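Local coordinates for protein separin (Saccharomyces cerevisiae, PDB 5U1T) that cleaves the cohesin subunit MCD1/SCC1 at the onset of anaphase as a caspase-like cysteine protease, so that chromosomes can segregate, at residues I201-L206 against S247-G252; K144-Y149 against L180-V185; Q940-Q945 against I1016-Q1021. All coordinates share one frame; numbering follows the deposited sequence.

From the N terminus, contact 2 comes first: it joins helix 146-158 to helix 172-185 and closes a mostly helical loop of 30 residues. Helix 190-203 follows helix 172-185 in the chain and carries the first side of contact 1, which brings it against helix 236-250 across a loop of 40 residues. The centres of contacts 1 and 2 lie about 23 Å apart. Contact 3, about 114 Å from contact 1 between centres, lies on the opposite side of the chain's centre. It pairs helices 927-946 and 1012-1028 around a loop holding strand 960-962, which joins a mixed sheet. The three loops run in series; none nests or crosses.

Contact 1: residues I201-L206 against S247-G252; sequences IKQFKL and SMLYDG
Two helix C-terminal ends meet in the alpha-helical part of separase, where Lys202 of helix 190-203 packs against Leu249 and Tyr250 of helix 236-250. The helix of Lys202 is closed by a Schellman motif with Lys205 at the positive-phi position: Leu206 N bonds to Ile201 O (2.8 Å) and Lys205 N to Lys202 O (3.2 Å). With CG anti to its backbone N (chi1 -175°) and a bend at chi2 (113°), the Lys202 chain runs toward helix 236-250, passing the Leu249 side chain in the opposite direction; Lys202 CG rests 3.5 Å from Leu249 CB. Farther along, the Lys202 methylenes follow the carbonyl of Leu249, while Lys202 NZ stays 3.7 Å from Leu249 O and makes no hydrogen bond with it. Beside this, Lys202 CD sits over one face of the Tyr250 ring, a CH-pi contact 4.2 Å from the centroid and 14° off the normal. Tyr250 OH bonds Leu198 O, one turn before Lys202 on helix 190-203, so a hydrogen bond to the other helix holds the far end of the ring. Gln203 meets Leu249 at about a right angle, though the placing of Leu249 CD2 against it is doubtful; its amide oxygen bonds Gln199 NE2 within its own helix, and Gln203 OE1 lies 4.0 Å from Leu249 CD1.

Contact 2: residues K144-Y149 against L180-V185; sequences KLVDEY and LSFFSV
Apolar helix-to-helix packing within the helical domain sets Val146 of helix 146-158 against Phe182 and Val185, one turn apart on helix 172-185. Along the latter helix, Leu180 faces helix 190-203, and Ser181 touches Leu141 as well as the backbone of another protein chain. Phe182 follows with the main contact. Both methyls of Val146 come to its ring from the same face: Val146 CG1 lies just beyond the rim, 3.7 Å from Phe182 CD2, and Val146 CG2 stands over the ring, offset toward the rim, in a CH-pi contact 4.2 Å from the ring centroid and 25° off the normal. This placing of both methyls follows from CG1 lying anti to the Val146 backbone N (chi1 177°), which directs both branches at the ring. An alanine in place of Phe182 would remove that face, and the two Val146 methyls would probably be left with a gap beside them. Phe183, like Leu180, packs toward helix 190-203. Val185, near the C-terminal end of the helix, completes the patch and also touches Leu141; its CG2 meets Val146 CG2 at 3.9 Å.

Contact 3: residues Q940-Q945 against I1016-Q1021; sequences QKVMSQ and ISKLKQ
Val942 and Gln945, one turn apart on helix 927-946, both touch Lys1018 of helix 1012-1028. This is plain, light helix-helix packing, away from the probable catalytic Cys1497, and it brings together the helices that precede and follow the chain segment holding strand 960-962. The apolar contact is made by Val942, whose CG2 lies 3.8 Å from Lys1018 CB, at the root of the lysine; the two side chains cross at a slant. Next to Lys1018, Leu1019 packs on Thr1049, Ile1052 and Leu1053, which joins the pair to helix 1036-1054. The amide contact is made by Gln945. Its chain is extended beyond CG and crosses the lysine at about a right angle, bringing Gln945 OE1 to 3.6 Å from Lys1018 CD and equally near Lys1018 CE and NZ; at that distance from NZ no hydrogen bond is made. Phe1010, from a loop, touches both Gln945 and Lys1018. Within helix 927-946, Lys941 O takes two donors from the same face of its plane: Gln945 N at 3.0 Å and Ser944 OG at 3.1 Å, the hydroxyl lying 35° out of the carbonyl plane. The chemistry implies an interface held by van der Waals contact; the like charges of Lys941 NZ and Lys1018 NZ, 6.0 Å apart, may repel weakly, and the amide oxygen beside Lys1018 NZ could partly offset this.

Contact 1: residues I201-L206 against S247-G252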
ATOM      1  N   ILE A 201      62.438  37.166 -22.841  1.00 85.90           N
ATOM      2  CA  ILE A 201      63.693  36.432 -22.952  1.00 93.47           C
ATOM      3  C   ILE A 201      64.333  36.141 -21.581  1.00 95.37           C
ATOM      4  O   ILE A 201      64.928  35.076 -21.377  1.00 89.81           O
ATOM      5  CB  ILE A 201      64.679  37.197 -23.862  1.00 92.41           C
ATOM      6  CG1 ILE A 201      64.334  36.914 -25.327  1.00 92.73           C
ATOM      7  CG2 ILE A 201      66.109  36.820 -23.558  1.00 90.77           C
ATOM      8  CD1 ILE A 201      65.499  36.989 -26.261  1.00 92.87           C
ATOM      9  N   LYS A 202      64.191  37.071 -20.640  1.00 94.56           N
ATOM     10  CA  LYS A 202      64.579  36.812 -19.254  1.00 93.71           C
ATOM     11  C   LYS A 202      63.603  35.833 -18.620  1.00 94.65           C
ATOM     12  O   LYS A 202      64.004  34.859 -17.983  1.00 94.81           O
ATOM     13  CB  LYS A 202      64.622  38.111 -18.440  1.00 98.20           C
ATOM     14  CG  LYS A 202      65.126  37.951 -17.002  1.00100.51           C
ATOM     15  CD  LYS A 202      66.471  38.641 -16.805  1.00101.57           C
ATOM     16  CE  LYS A 202      66.995  38.453 -15.386  1.00106.49           C
ATOM     17  NZ  LYS A 202      68.400  38.956 -15.219  1.00106.81           N
ATOM     18  N   GLN A 203      62.317  36.100 -18.817  1.00 90.96           N
ATOM     19  CA  GLN A 203      61.251  35.346 -18.176  1.00 90.44           C
ATOM     20  C   GLN A 203      61.252  33.880 -18.549  1.00 91.21           C
ATOM     21  O   GLN A 203      60.909  33.009 -17.740  1.00 92.04           O
ATOM     22  CB  GLN A 203      59.905  35.948 -18.553  1.00 91.14           C
ATOM     23  CG  GLN A 203      58.758  35.558 -17.646  1.00 90.22           C
ATOM     24  CD  GLN A 203      57.646  36.570 -17.745  1.00 91.64           C
ATOM     25  OE1 GLN A 203      57.889  37.711 -18.153  1.00 91.19           O
ATOM     26  NE2 GLN A 203      56.422  36.169 -17.397  1.00 89.46           N
ATOM     27  N   PHE A 204      61.621  33.611 -19.791  1.00 86.45           N
ATOM     28  CA  PHE A 204      61.507  32.265 -20.309  1.00 88.69           C
ATOM     29  C   PHE A 204      62.870  31.652 -20.491  1.00 91.46           C
ATOM     30  O   PHE A 204      63.000  30.537 -21.001  1.00 90.12           O
ATOM     31  CB  PHE A 204      60.721  32.285 -21.611  1.00 94.52           C
ATOM     32  CG  PHE A 204      59.312  32.755 -21.427  1.00 92.71           C
ATOM     33  CD1 PHE A 204      58.575  32.323 -20.334  1.00 90.26           C
ATOM     34  CD2 PHE A 204      58.738  33.657 -22.308  1.00 88.77           C
ATOM     35  CE1 PHE A 204      57.294  32.754 -20.135  1.00 86.86           C
ATOM     36  CE2 PHE A 204      57.445  34.093 -22.115  1.00 85.83           C
ATOM     37  CZ  PHE A 204      56.723  33.640 -21.022  1.00 87.07           C
ATOM     38  N   LYS A 205      63.874  32.389 -20.016  1.00 96.43           N
ATOM     39  CA  LYS A 205      65.263  31.967 -20.063  1.00 93.03           C
ATOM     40  C   LYS A 205      65.642  31.640 -21.502  1.00 97.86           C
ATOM     41  O   LYS A 205      66.159  30.561 -21.780  1.00102.45           O
ATOM     42  CB  LYS A 205      65.505  30.751 -19.158  1.00 94.93           C
ATOM     43  CG  LYS A 205      64.624  30.672 -17.910  1.00 95.70           C
ATOM     44  CD  LYS A 205      64.943  31.775 -16.923  1.00 92.81           C
ATOM     45  CE  LYS A 205      64.542  31.353 -15.520  1.00 98.83           C
ATOM     46  NZ  LYS A 205      65.180  30.068 -15.119  1.00 90.00           N
ATOM     47  N   LEU A 206      65.365  32.560 -22.419  1.00 96.02           N
ATOM     48  CA  LEU A 206      65.671  32.329 -23.823  1.00 96.22           C
ATOM     49  C   LEU A 206      67.041  32.905 -24.137  1.00 98.79           C
ATOM     50  O   LEU A 206      67.464  33.876 -23.507  1.00100.59           O
ATOM     51  CB  LEU A 206      64.583  32.935 -24.727  1.00 97.18           C
ATOM     52  CG  LEU A 206      63.155  32.380 -24.515  1.00 95.21           C
ATOM     53  CD1 LEU A 206      62.209  32.858 -25.590  1.00 87.53           C
ATOM     54  CD2 LEU A 206      63.139  30.865 -24.454  1.00 94.36           C
ATOM     55  N   SER A 247      60.627  45.755 -15.579  1.00 97.83           N
ATOM     56  CA  SER A 247      61.358  45.990 -14.346  1.00102.52           C
ATOM     57  C   SER A 247      61.541  44.724 -13.538  1.00106.05           C
ATOM     58  O   SER A 247      62.648  44.357 -13.172  1.00110.89           O
ATOM     59  CB  SER A 247      60.617  47.002 -13.485  1.00104.09           C
ATOM     60  OG  SER A 247      60.663  48.285 -14.058  1.00102.39           O
ATOM     61  N   MET A 248      60.438  44.042 -13.316  1.00101.95           N
ATOM     62  CA  MET A 248      60.404  42.819 -12.567  1.00 97.72           C
ATOM     63  C   MET A 248      61.512  41.845 -12.856  1.00100.08           C
ATOM     64  O   MET A 248      62.137  41.331 -11.948  1.00101.99           O
ATOM     65  CB  MET A 248      59.099  42.136 -12.866  1.00 95.65           C
ATOM     66  CG  MET A 248      57.947  42.802 -12.176  1.00 97.42           C
ATOM     67  SD  MET A 248      57.792  42.077 -10.553  1.00116.77           S
ATOM     68  CE  MET A 248      56.858  43.368  -9.751  1.00105.76           C
ATOM     69  N   LEU A 249      61.738  41.549 -14.116  1.00 97.03           N
ATOM     70  CA  LEU A 249      62.767  40.601 -14.448  1.00104.94           C
ATOM     71  C   LEU A 249      64.148  41.234 -14.435  1.00109.23           C
ATOM     72  O   LEU A 249      65.140  40.524 -14.381  1.00106.31           O
ATOM     73  CB  LEU A 249      62.480  39.949 -15.793  1.00 97.78           C
ATOM     74  CG  LEU A 249      61.441  38.844 -15.706  1.00 94.45           C
ATOM     75  CD1 LEU A 249      60.105  39.443 -15.320  1.00 92.76           C
ATOM     76  CD2 LEU A 249      61.340  38.079 -17.010  1.00 92.83           C
ATOM     77  N   TYR A 250      64.233  42.559 -14.458  1.00110.52           N
ATOM     78  CA  TYR A 250      65.561  43.161 -14.481  1.00114.04           C
ATOM     79  C   TYR A 250      65.885  44.024 -13.254  1.00118.35           C
ATOM     80  O   TYR A 250      66.890  44.744 -13.240  1.00118.70           O
ATOM     81  CB  TYR A 250      65.719  44.013 -15.735  1.00111.45           C
ATOM     82  CG  TYR A 250      65.726  43.229 -17.021  1.00107.75           C
ATOM     83  CD1 TYR A 250      64.540  42.842 -17.631  1.00101.36           C
ATOM     84  CD2 TYR A 250      66.918  42.890 -17.634  1.00105.11           C
ATOM     85  CE1 TYR A 250      64.547  42.137 -18.809  1.00 95.81           C
ATOM     86  CE2 TYR A 250      66.930  42.185 -18.812  1.00101.52           C
ATOM     87  CZ  TYR A 250      65.745  41.813 -19.396  1.00 94.39           C
ATOM     88  OH  TYR A 250      65.770  41.114 -20.574  1.00 93.07           O
ATOM     89  N   ASP A 251      65.027  43.971 -12.239  1.00118.31           N
ATOM     90  CA  ASP A 251      65.313  44.645 -10.977  1.00118.07           C
ATOM     91  C   ASP A 251      66.542  44.006 -10.365  1.00120.07           C
ATOM     92  O   ASP A 251      66.624  42.781 -10.252  1.00120.86           O
ATOM     93  CB  ASP A 251      64.122  44.562 -10.011  1.00115.05           C
ATOM     94  CG  ASP A 251      63.325  45.865  -9.948  1.00118.39           C
ATOM     95  OD1 ASP A 251      63.639  46.805 -10.720  1.00114.43           O
ATOM     96  OD2 ASP A 251      62.378  45.936  -9.130  1.00123.15           O
ATOM     97  N   GLY A 252      67.500  44.840  -9.984  1.00120.84           N
ATOM     98  CA  GLY A 252      68.749  44.350  -9.435  1.00119.42           C
ATOM     99  C   GLY A 252      69.724  43.955 -10.530  1.00122.78           C
ATOM    100  O   GLY A 252      70.494  43.007 -10.361  1.00126.20           O
TER

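Contact 2: residues K144-Y149 against L180-V185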
ATOM      1  N   LYS A 144      50.615  42.701 -42.958  1.00 66.94           N
ATOM      2  CA  LYS A 144      51.210  44.026 -42.747  1.00 70.31           C
ATOM      3  C   LYS A 144      50.199  44.990 -42.141  1.00 66.35           C
ATOM      4  O   LYS A 144      50.161  46.172 -42.487  1.00 69.35           O
ATOM      5  CB  LYS A 144      51.765  44.610 -44.057  1.00 65.22           C
ATOM      6  CG  LYS A 144      52.646  43.666 -44.853  1.00 70.94           C
ATOM      7  CD  LYS A 144      53.781  44.428 -45.519  1.00 72.43           C
ATOM      8  CE  LYS A 144      54.485  43.572 -46.555  1.00 81.65           C
ATOM      9  NZ  LYS A 144      53.479  42.883 -47.419  1.00 85.94           N
ATOM     10  N   LEU A 145      49.383  44.481 -41.225  1.00 61.83           N
ATOM     11  CA  LEU A 145      48.328  45.297 -40.634  1.00 63.29           C
ATOM     12  C   LEU A 145      48.687  45.714 -39.221  1.00 60.70           C
ATOM     13  O   LEU A 145      47.810  46.012 -38.414  1.00 60.91           O
ATOM     14  CB  LEU A 145      47.001  44.544 -40.638  1.00 58.54           C
ATOM     15  CG  LEU A 145      46.482  44.174 -42.019  1.00 61.47           C
ATOM     16  CD1 LEU A 145      45.234  43.304 -41.882  1.00 59.38           C
ATOM     17  CD2 LEU A 145      46.220  45.433 -42.853  1.00 56.40           C
ATOM     18  N   VAL A 146      49.983  45.750 -38.931  1.00 54.15           N
ATOM     19  CA  VAL A 146      50.421  45.994 -37.571  1.00 57.75           C
ATOM     20  C   VAL A 146      50.001  47.394 -37.130  1.00 64.68           C
ATOM     21  O   VAL A 146      49.501  47.578 -36.023  1.00 64.72           O
ATOM     22  CB  VAL A 146      51.947  45.790 -37.430  1.00 60.77           C
ATOM     23  CG1 VAL A 146      52.414  46.124 -36.029  1.00 57.57           C
ATOM     24  CG2 VAL A 146      52.323  44.348 -37.776  1.00 56.25           C
ATOM     25  N   ASP A 147      50.158  48.369 -38.018  1.00 70.51           N
ATOM     26  CA  ASP A 147      49.769  49.748 -37.721  1.00 72.72           C
ATOM     27  C   ASP A 147      48.301  49.899 -37.263  1.00 66.08           C
ATOM     28  O   ASP A 147      48.023  50.574 -36.272  1.00 67.09           O
ATOM     29  CB  ASP A 147      50.025  50.644 -38.947  1.00 84.65           C
ATOM     30  CG  ASP A 147      51.425  51.268 -38.947  1.00 84.79           C
ATOM     31  OD1 ASP A 147      52.150  51.095 -37.933  1.00 81.44           O
ATOM     32  OD2 ASP A 147      51.792  51.939 -39.954  1.00 84.44           O
ATOM     33  N   GLU A 148      47.370  49.279 -37.982  1.00 69.00           N
ATOM     34  CA  GLU A 148      45.950  49.385 -37.650  1.00 67.40           C
ATOM     35  C   GLU A 148      45.585  48.566 -36.426  1.00 67.77           C
ATOM     36  O   GLU A 148      44.607  48.868 -35.739  1.00 70.92           O
ATOM     37  CB  GLU A 148      45.073  48.954 -38.833  1.00 66.21           C
ATOM     38  CG  GLU A 148      45.741  48.022 -39.840  1.00 71.77           C
ATOM     39  CD  GLU A 148      46.681  48.754 -40.789  1.00 71.15           C
ATOM     40  OE1 GLU A 148      46.267  49.086 -41.919  1.00 73.09           O
ATOM     41  OE2 GLU A 148      47.839  49.004 -40.394  1.00 73.60           O
ATOM     42  N   TYR A 149      46.359  47.529 -36.140  1.00 64.30           N
ATOM     43  CA  TYR A 149      46.057  46.689 -34.991  1.00 62.91           C
ATOM     44  C   TYR A 149      46.727  47.188 -33.729  1.00 66.36           C
ATOM     45  O   TYR A 149      46.516  46.634 -32.653  1.00 66.50           O
ATOM     46  CB  TYR A 149      46.486  45.254 -35.264  1.00 63.78           C
ATOM     47  CG  TYR A 149      45.386  44.376 -35.802  1.00 64.14           C
ATOM     48  CD1 TYR A 149      45.165  44.275 -37.164  1.00 61.32           C
ATOM     49  CD2 TYR A 149      44.573  43.647 -34.950  1.00 63.64           C
ATOM     50  CE1 TYR A 149      44.171  43.477 -37.669  1.00 63.10           C
ATOM     51  CE2 TYR A 149      43.569  42.839 -35.450  1.00 66.96           C
ATOM     52  CZ  TYR A 149      43.373  42.756 -36.814  1.00 67.64           C
ATOM     53  OH  TYR A 149      42.375  41.959 -37.335  1.00 65.58           O
ATOM     54  N   LEU A 180      59.601  40.263 -31.323  1.00 78.06           N
ATOM     55  CA  LEU A 180      60.735  40.887 -31.928  1.00 77.65           C
ATOM     56  C   LEU A 180      60.385  41.302 -33.315  1.00 81.20           C
ATOM     57  O   LEU A 180      60.750  42.372 -33.757  1.00 80.84           O
ATOM     58  CB  LEU A 180      61.883  39.909 -32.001  1.00 85.24           C
ATOM     59  CG  LEU A 180      63.072  40.478 -32.756  1.00 89.13           C
ATOM     60  CD1 LEU A 180      63.768  41.466 -31.849  1.00 88.63           C
ATOM     61  CD2 LEU A 180      64.017  39.376 -33.186  1.00 83.72           C
ATOM     62  N   SER A 181      59.640  40.463 -34.011  1.00 74.49           N
ATOM     63  CA  SER A 181      59.273  40.791 -35.365  1.00 78.93           C
ATOM     64  C   SER A 181      58.284  41.948 -35.418  1.00 78.50           C
ATOM     65  O   SER A 181      58.276  42.704 -36.361  1.00 79.29           O
ATOM     66  CB  SER A 181      58.811  39.563 -36.120  1.00 69.83           C
ATOM     67  OG  SER A 181      57.421  39.492 -36.109  1.00 80.10           O
ATOM     68  N   PHE A 182      57.447  42.086 -34.411  1.00 73.38           N
ATOM     69  CA  PHE A 182      56.545  43.211 -34.367  1.00 76.32           C
ATOM     70  C   PHE A 182      57.368  44.452 -34.087  1.00 78.54           C
ATOM     71  O   PHE A 182      57.150  45.497 -34.663  1.00 77.81           O
ATOM     72  CB  PHE A 182      55.487  43.005 -33.300  1.00 79.09           C
ATOM     73  CG  PHE A 182      54.204  42.470 -33.835  1.00 74.74           C
ATOM     74  CD1 PHE A 182      54.152  41.222 -34.405  1.00 75.17           C
ATOM     75  CD2 PHE A 182      53.067  43.222 -33.799  1.00 74.48           C
ATOM     76  CE1 PHE A 182      52.989  40.727 -34.920  1.00 74.44           C
ATOM     77  CE2 PHE A 182      51.892  42.734 -34.310  1.00 72.65           C
ATOM     78  CZ  PHE A 182      51.853  41.485 -34.868  1.00 71.71           C
ATOM     79  N   PHE A 183      58.331  44.319 -33.197  1.00 83.77           N
ATOM     80  CA  PHE A 183      59.200  45.410 -32.837  1.00 84.97           C
ATOM     81  C   PHE A 183      59.896  45.878 -34.071  1.00 84.09           C
ATOM     82  O   PHE A 183      60.044  47.056 -34.304  1.00 82.46           O
ATOM     83  CB  PHE A 183      60.223  44.909 -31.849  1.00 86.48           C
ATOM     84  CG  PHE A 183      61.446  45.748 -31.762  1.00 90.03           C
ATOM     85  CD1 PHE A 183      61.423  46.954 -31.102  1.00 88.67           C
ATOM     86  CD2 PHE A 183      62.630  45.307 -32.299  1.00 89.44           C
ATOM     87  CE1 PHE A 183      62.559  47.716 -31.002  1.00 89.31           C
ATOM     88  CE2 PHE A 183      63.768  46.062 -32.208  1.00 87.28           C
ATOM     89  CZ  PHE A 183      63.732  47.268 -31.556  1.00 88.79           C
ATOM     90  N   SER A 184      60.318  44.931 -34.876  1.00 84.97           N
ATOM     91  CA  SER A 184      60.988  45.267 -36.123  1.00 80.60           C
ATOM     92  C   SER A 184      60.120  46.114 -37.064  1.00 82.76           C
ATOM     93  O   SER A 184      60.536  47.200 -37.481  1.00 87.72           O
ATOM     94  CB  SER A 184      61.435  43.992 -36.839  1.00 75.51           C
ATOM     95  OG  SER A 184      61.630  44.258 -38.219  1.00 74.57           O
ATOM     96  N   VAL A 185      58.920  45.632 -37.393  1.00 79.51           N
ATOM     97  CA  VAL A 185      58.129  46.259 -38.460  1.00 75.47           C
ATOM     98  C   VAL A 185      57.329  47.485 -38.035  1.00 75.08           C
ATOM     99  O   VAL A 185      56.902  48.256 -38.888  1.00 74.05           O
ATOM    100  CB  VAL A 185      57.125  45.272 -39.089  1.00 71.99           C
ATOM    101  CG1 VAL A 185      57.843  44.157 -39.813  1.00 68.69           C
ATOM    102  CG2 VAL A 185      56.207  44.725 -38.030  1.00 78.16           C
TER

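Contact 3: residues Q940-Q945 against I1016-Q1021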
ATOM      1  N   GLN A 940      -6.820 -37.983  15.167  1.00 67.61           N
ATOM      2  CA  GLN A 940      -6.836 -38.945  14.052  1.00 67.08           C
ATOM      3  C   GLN A 940      -6.068 -40.218  14.445  1.00 67.31           C
ATOM      4  O   GLN A 940      -6.447 -41.326  14.067  1.00 58.68           O
ATOM      5  CB  GLN A 940      -6.271 -38.320  12.749  1.00 64.34           C
ATOM      6  CG  GLN A 940      -7.104 -37.172  12.095  1.00 89.48           C
ATOM      7  CD  GLN A 940      -6.436 -36.538  10.823  1.00 95.12           C
ATOM      8  OE1 GLN A 940      -5.200 -36.579  10.652  1.00101.22           O
ATOM      9  NE2 GLN A 940      -7.264 -35.952   9.941  1.00100.21           N
ATOM     10  N   LYS A 941      -5.016 -40.045  15.243  1.00 63.19           N
ATOM     11  CA  LYS A 941      -4.132 -41.132  15.618  1.00 59.55           C
ATOM     12  C   LYS A 941      -4.788 -42.061  16.642  1.00 70.45           C
ATOM     13  O   LYS A 941      -4.805 -43.290  16.475  1.00 65.56           O
ATOM     14  CB  LYS A 941      -2.825 -40.571  16.171  1.00 56.96           C
ATOM     15  CG  LYS A 941      -1.791 -41.630  16.530  1.00 68.03           C
ATOM     16  CD  LYS A 941      -0.469 -40.994  17.039  1.00 79.05           C
ATOM     17  CE  LYS A 941       0.597 -42.050  17.437  1.00 89.19           C
ATOM     18  NZ  LYS A 941       1.876 -41.428  17.929  1.00 84.21           N
ATOM     19  N   VAL A 942      -5.333 -41.470  17.701  1.00 64.62           N
ATOM     20  CA  VAL A 942      -5.945 -42.262  18.745  1.00 66.56           C
ATOM     21  C   VAL A 942      -7.216 -42.906  18.211  1.00 64.49           C
ATOM     22  O   VAL A 942      -7.492 -44.070  18.494  1.00 66.22           O
ATOM     23  CB  VAL A 942      -6.245 -41.419  20.007  1.00 65.02           C
ATOM     24  CG1 VAL A 942      -7.265 -42.112  20.898  1.00 55.44           C
ATOM     25  CG2 VAL A 942      -4.957 -41.163  20.784  1.00 68.30           C
ATOM     26  N   MET A 943      -7.975 -42.171  17.413  1.00 62.17           N
ATOM     27  CA  MET A 943      -9.230 -42.711  16.933  1.00 66.72           C
ATOM     28  C   MET A 943      -8.951 -43.851  15.977  1.00 66.07           C
ATOM     29  O   MET A 943      -9.706 -44.812  15.915  1.00 73.69           O
ATOM     30  CB  MET A 943     -10.097 -41.646  16.249  1.00 66.60           C
ATOM     31  CG  MET A 943     -11.600 -42.000  16.266  1.00 77.05           C
ATOM     32  SD  MET A 943     -12.569 -41.486  14.799  1.00 98.10           S
ATOM     33  CE  MET A 943     -14.162 -42.269  15.133  1.00 80.41           C
ATOM     34  N   SER A 944      -7.856 -43.770  15.243  1.00 65.89           N
ATOM     35  CA  SER A 944      -7.615 -44.773  14.226  1.00 69.51           C
ATOM     36  C   SER A 944      -7.033 -46.033  14.840  1.00 68.42           C
ATOM     37  O   SER A 944      -7.288 -47.134  14.347  1.00 68.74           O
ATOM     38  CB  SER A 944      -6.684 -44.243  13.149  1.00 69.02           C
ATOM     39  OG  SER A 944      -5.349 -44.336  13.596  1.00 72.10           O
ATOM     40  N   GLN A 945      -6.249 -45.860  15.906  1.00 67.37           N
ATOM     41  CA  GLN A 945      -5.723 -46.981  16.695  1.00 68.82           C
ATOM     42  C   GLN A 945      -6.836 -47.772  17.360  1.00 68.10           C
ATOM     43  O   GLN A 945      -6.907 -48.990  17.236  1.00 67.63           O
ATOM     44  CB  GLN A 945      -4.758 -46.488  17.775  1.00 66.60           C
ATOM     45  CG  GLN A 945      -3.458 -45.900  17.241  1.00 73.29           C
ATOM     46  CD  GLN A 945      -2.558 -45.342  18.336  1.00 75.13           C
ATOM     47  OE1 GLN A 945      -2.973 -45.173  19.484  1.00 75.22           O
ATOM     48  NE2 GLN A 945      -1.314 -45.058  17.981  1.00 76.26           N
ATOM     49  N   ILE A1016      -7.687 -45.912  28.002  1.00 54.33           N
ATOM     50  CA  ILE A1016      -8.119 -44.936  28.995  1.00 59.20           C
ATOM     51  C   ILE A1016      -7.039 -43.858  29.123  1.00 54.87           C
ATOM     52  O   ILE A1016      -7.340 -42.669  29.279  1.00 55.07           O
ATOM     53  CB  ILE A1016      -8.409 -45.603  30.354  1.00 57.81           C
ATOM     54  CG1 ILE A1016      -9.581 -46.564  30.191  1.00 61.17           C
ATOM     55  CG2 ILE A1016      -8.703 -44.575  31.444  1.00 47.98           C
ATOM     56  CD1 ILE A1016      -9.868 -47.400  31.394  1.00 61.40           C
ATOM     57  N   SER A1017      -5.783 -44.266  29.005  1.00 53.00           N
ATOM     58  CA  SER A1017      -4.695 -43.300  29.079  1.00 55.39           C
ATOM     59  C   SER A1017      -4.699 -42.307  27.911  1.00 59.83           C
ATOM     60  O   SER A1017      -4.652 -41.108  28.135  1.00 55.62           O
ATOM     61  CB  SER A1017      -3.355 -44.009  29.137  1.00 56.72           C
ATOM     62  OG  SER A1017      -2.333 -43.079  29.446  1.00 62.93           O
ATOM     63  N   LYS A1018      -4.778 -42.800  26.679  1.00 55.65           N
ATOM     64  CA  LYS A1018      -4.775 -41.932  25.512  1.00 51.01           C
ATOM     65  C   LYS A1018      -5.982 -41.004  25.502  1.00 64.79           C
ATOM     66  O   LYS A1018      -5.921 -39.876  24.985  1.00 69.00           O
ATOM     67  CB  LYS A1018      -4.725 -42.761  24.226  1.00 51.27           C
ATOM     68  CG  LYS A1018      -3.358 -43.395  24.003  1.00 59.32           C
ATOM     69  CD  LYS A1018      -3.361 -44.531  22.978  1.00 62.23           C
ATOM     70  CE  LYS A1018      -2.003 -45.237  22.948  1.00 63.37           C
ATOM     71  NZ  LYS A1018      -0.941 -44.352  22.400  1.00 63.17           N
ATOM     72  N   LEU A1019      -7.081 -41.464  26.083  1.00 59.06           N
ATOM     73  CA  LEU A1019      -8.284 -40.664  26.125  1.00 55.25           C
ATOM     74  C   LEU A1019      -8.192 -39.566  27.178  1.00 57.84           C
ATOM     75  O   LEU A1019      -8.611 -38.444  26.922  1.00 57.03           O
ATOM     76  CB  LEU A1019      -9.495 -41.560  26.373  1.00 59.38           C
ATOM     77  CG  LEU A1019      -9.976 -42.258  25.105  1.00 55.28           C
ATOM     78  CD1 LEU A1019     -10.844 -43.452  25.447  1.00 51.13           C
ATOM     79  CD2 LEU A1019     -10.726 -41.261  24.250  1.00 50.86           C
ATOM     80  N   LYS A1020      -7.658 -39.879  28.358  1.00 57.61           N
ATOM     81  CA  LYS A1020      -7.482 -38.869  29.404  1.00 59.50           C
ATOM     82  C   LYS A1020      -6.478 -37.799  28.947  1.00 63.79           C
ATOM     83  O   LYS A1020      -6.518 -36.641  29.373  1.00 60.99           O
ATOM     84  CB  LYS A1020      -7.029 -39.518  30.714  1.00 53.25           C
ATOM     85  CG  LYS A1020      -8.112 -40.354  31.406  1.00 65.82           C
ATOM     86  CD  LYS A1020      -7.540 -41.285  32.495  1.00 71.15           C
ATOM     87  CE  LYS A1020      -7.731 -40.734  33.918  1.00 77.78           C
ATOM     88  NZ  LYS A1020      -7.746 -41.807  34.973  1.00 83.32           N
ATOM     89  N   GLN A1021      -5.591 -38.213  28.054  1.00 60.90           N
ATOM     90  CA  GLN A1021      -4.588 -37.354  27.476  1.00 60.07           C
ATOM     91  C   GLN A1021      -5.259 -36.376  26.525  1.00 68.25           C
ATOM     92  O   GLN A1021      -4.988 -35.172  26.540  1.00 66.35           O
ATOM     93  CB  GLN A1021      -3.547 -38.202  26.748  1.00 64.61           C
ATOM     94  CG  GLN A1021      -2.237 -37.507  26.412  1.00 71.73           C
ATOM     95  CD  GLN A1021      -1.423 -38.306  25.397  1.00 81.80           C
ATOM     96  OE1 GLN A1021      -1.975 -39.120  24.638  1.00 83.62           O
ATOM     97  NE2 GLN A1021      -0.114 -38.079  25.375  1.00 80.75           N
TER